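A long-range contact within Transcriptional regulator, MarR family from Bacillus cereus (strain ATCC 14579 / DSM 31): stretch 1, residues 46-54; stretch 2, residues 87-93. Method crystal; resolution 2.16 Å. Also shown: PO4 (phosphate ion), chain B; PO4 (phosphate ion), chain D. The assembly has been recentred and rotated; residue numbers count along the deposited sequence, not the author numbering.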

# COMPACT_ATOMS: atom_id res chain seq x y z
N GLY A 46 -3.50 -7.71 32.31
CA GLY A 46 -4.43 -6.72 32.86
C GLY A 46 -3.87 -5.32 32.65
O GLY A 46 -2.96 -5.13 31.82
N ALA A 47 -4.42 -4.35 33.39
CA ALA A 47 -3.99 -2.94 33.33
C ALA A 47 -2.47 -2.79 33.43
O ALA A 47 -1.84 -3.30 34.37
N SER A 48 -1.89 -2.06 32.49
CA SER A 48 -0.44 -1.88 32.43
C SER A 48 -0.05 -0.43 32.11
O SER A 48 -0.82 0.29 31.48
N ARG A 49 1.16 -0.04 32.52
CA ARG A 49 1.72 1.26 32.14
C ARG A 49 1.92 1.37 30.64
O ARG A 49 2.30 0.40 29.97
N ALA A 50 1.67 2.58 30.12
CA ALA A 50 1.87 2.87 28.69
C ALA A 50 3.34 2.70 28.33
O ALA A 50 3.67 2.24 27.26
N THR A 51 4.24 3.06 29.24
CA THR A 51 5.68 2.86 29.00
C THR A 51 6.06 1.36 28.87
O THR A 51 6.91 1.02 28.07
N THR A 52 5.41 0.49 29.63
CA THR A 52 5.61 -0.96 29.51
C THR A 52 5.10 -1.50 28.14
O THR A 52 5.75 -2.35 27.52
N LEU A 53 3.95 -1.02 27.69
CA LEU A 53 3.45 -1.36 26.37
C LEU A 53 4.47 -0.98 25.29
O LEU A 53 4.79 -1.80 24.42
N ALA A 54 4.99 0.25 25.36
CA ALA A 54 6.04 0.72 24.46
C ALA A 54 7.25 -0.23 24.46
O ALA A 54 7.73 -0.62 23.40
N ARG A 87 2.06 11.50 36.67
CA ARG A 87 3.04 11.03 35.67
C ARG A 87 2.84 9.58 35.24
O ARG A 87 3.30 9.17 34.17
N VAL A 88 2.16 8.78 36.06
CA VAL A 88 1.97 7.37 35.74
C VAL A 88 0.69 7.20 34.93
O VAL A 88 -0.41 7.40 35.46
N VAL A 89 0.84 6.82 33.66
CA VAL A 89 -0.26 6.63 32.71
C VAL A 89 -0.54 5.13 32.60
O VAL A 89 0.33 4.35 32.19
N ILE A 90 -1.76 4.75 32.98
CA ILE A 90 -2.19 3.36 32.95
C ILE A 90 -3.21 3.10 31.82
O ILE A 90 -4.17 3.87 31.65
N ILE A 91 -2.99 2.02 31.07
CA ILE A 91 -3.89 1.58 30.02
C ILE A 91 -4.58 0.28 30.44
O ILE A 91 -3.95 -0.64 30.99
N GLU A 92 -5.88 0.21 30.17
CA GLU A 92 -6.71 -0.89 30.63
C GLU A 92 -7.72 -1.27 29.55
O GLU A 92 -8.32 -0.41 28.93
N LEU A 93 -7.91 -2.58 29.36
CA LEU A 93 -8.92 -3.12 28.45
C LEU A 93 -10.32 -2.75 28.96
O LEU A 93 -10.59 -2.84 30.16

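The apolar centre of the contact is built around I91, which loses more surface to the other stretch than any other residue here. Its side chain adopts the m rotamer at both chi1 and chi2, and CG1 packs against two residues one helical turn apart: I91 CG1 lies 4.0 Å from A50 CB and 3.9 Å from L53 CD1. Both A50 and L53 direct their CA-to-CB bonds toward the strand. L53, with chi1 m and chi2 t, reaches the isoleucine from further along the helix, while A50 meets it with its methyl close to the start of the helix. That methyl also meets V89, a t rotamer, with A50 CB 4.2 Å from V89 CG1.

A short antiparallel pairing precedes the helix and accompanies this packing. S48 and I91 form the hydrogen-bonded pair, with S48 N donating to I91 O at 2.9 Å and I91 N donating to S48 O at 2.8 Å. Their side chains share one face of the sheet; those of R49 and I90 occupy the other. Beyond this pair, A50 N donates to V89 O at 3.0 Å, so the strand extends its backbone bonding to the first residue of the helix. The same carbonyl accepts a hydrogen bond from water 1 at 3.0 Å from V89 O, and the water in turn accepts a weak one from T51 N at 3.3 Å, bridging the strand to the helix's first turn.

On the face of R49 and I90, the isoleucine is again m at both chi angles, and its end comes nearer to stretch 1 than its CB direction suggests. I90 CD1 lies 3.8 Å from R49 CG, so the aliphatic part of the arginine packs on it; V88 CG1 adds a looser contact at 4.1 Å from R49 CG. I90 CG2 meets A47 CB at 3.9 Å, and E92, extended with chi1 and chi2 both t, brings OE2 to 3.7 Å from A47 CB.

At the polar edge, S48 (chi1 m) turns its hydroxyl back on its own stretch, S48 OG donating to G46 O at 2.7 Å. R49, m at chi1, t at chi2 and m at chi3, carries its guanidinium outward, where R49 NH1 donates to O4 of the chain D phosphate at 2.7 Å. R87 does not touch stretch 1; it binds the chain B phosphate, with R87 NE donating to O1 at 2.6 Å. Both ions probably derive from the crystallisation liquor.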

# COMPACT_ATOMS: atom_id res chain seq x y z
CB ALA A 47 -4.67 -2.13 34.44
CB SER A 48 0.15 -2.81 31.36
OG SER A 48 -0.47 -4.10 31.37
CB ARG A 49 3.05 1.52 32.86
CG ARG A 49 2.93 1.87 34.34
CD ARG A 49 4.30 2.15 34.95
NE ARG A 49 5.10 0.93 34.93
CZ ARG A 49 6.42 0.87 34.79
NH1 ARG A 49 7.15 1.97 34.62
NH2 ARG A 49 7.00 -0.32 34.80
CB ALA A 50 1.39 4.29 28.36
CB THR A 51 6.54 3.58 30.04
OG1 THR A 51 6.12 3.18 31.34
CG2 THR A 51 6.37 5.11 29.91
CB THR A 52 4.93 -1.72 30.67
OG1 THR A 52 5.46 -1.26 31.92
CG2 THR A 52 5.16 -3.21 30.56
CB LEU A 53 2.12 -0.66 26.10
CG LEU A 53 0.91 -1.14 26.90
CD1 LEU A 53 -0.31 -0.28 26.55
CD2 LEU A 53 0.61 -2.62 26.63
CB ALA A 54 6.48 2.13 24.82
CB ARG A 87 4.48 11.22 36.17
CG ARG A 87 4.93 12.66 36.24
CD ARG A 87 6.36 12.75 36.75
NE ARG A 87 6.55 12.03 38.02
CZ ARG A 87 6.40 12.57 39.23
NH1 ARG A 87 6.07 13.84 39.39
NH2 ARG A 87 6.60 11.82 40.31
CB VAL A 88 1.87 6.51 37.02
CG1 VAL A 88 1.71 5.05 36.67
CG2 VAL A 88 3.10 6.74 37.91
CB VAL A 89 0.11 7.21 31.32
CG1 VAL A 89 -1.05 7.05 30.32
CG2 VAL A 89 0.55 8.66 31.42
CB ILE A 90 -2.84 2.93 34.28
CG1 ILE A 90 -1.97 3.32 35.48
CG2 ILE A 90 -3.16 1.43 34.26
CD1 ILE A 90 -0.64 2.61 35.57
CB ILE A 91 -3.17 1.38 28.66
CG1 ILE A 91 -2.21 2.55 28.35
CG2 ILE A 91 -4.17 1.15 27.52
CD1 ILE A 91 -2.84 3.93 28.36
CB GLU A 92 -7.47 -0.43 31.85
CG GLU A 92 -8.26 -1.54 32.51
CD GLU A 92 -8.83 -1.10 33.84
OE1 GLU A 92 -9.86 -0.37 33.85
OE2 GLU A 92 -8.26 -1.48 34.87
CB LEU A 93 -8.75 -4.63 28.43
CG LEU A 93 -8.83 -5.48 27.19
CD1 LEU A 93 -8.08 -4.89 25.99
CD2 LEU A 93 -8.30 -6.86 27.57
P PO4 B . 7.64 8.62 38.80
O1 PO4 B . 8.04 9.97 38.28
O2 PO4 B . 7.90 8.40 40.27
O3 PO4 B . 8.36 7.49 38.14
O4 PO4 B . 6.17 8.55 38.55
P PO4 D . 10.71 1.98 34.27
O1 PO4 D . 10.68 2.23 35.73
O2 PO4 D . 12.01 2.52 33.66
O3 PO4 D . 10.57 0.53 33.96
O4 PO4 D . 9.55 2.77 33.59
O HOH W 1 3.23 4.89 31.80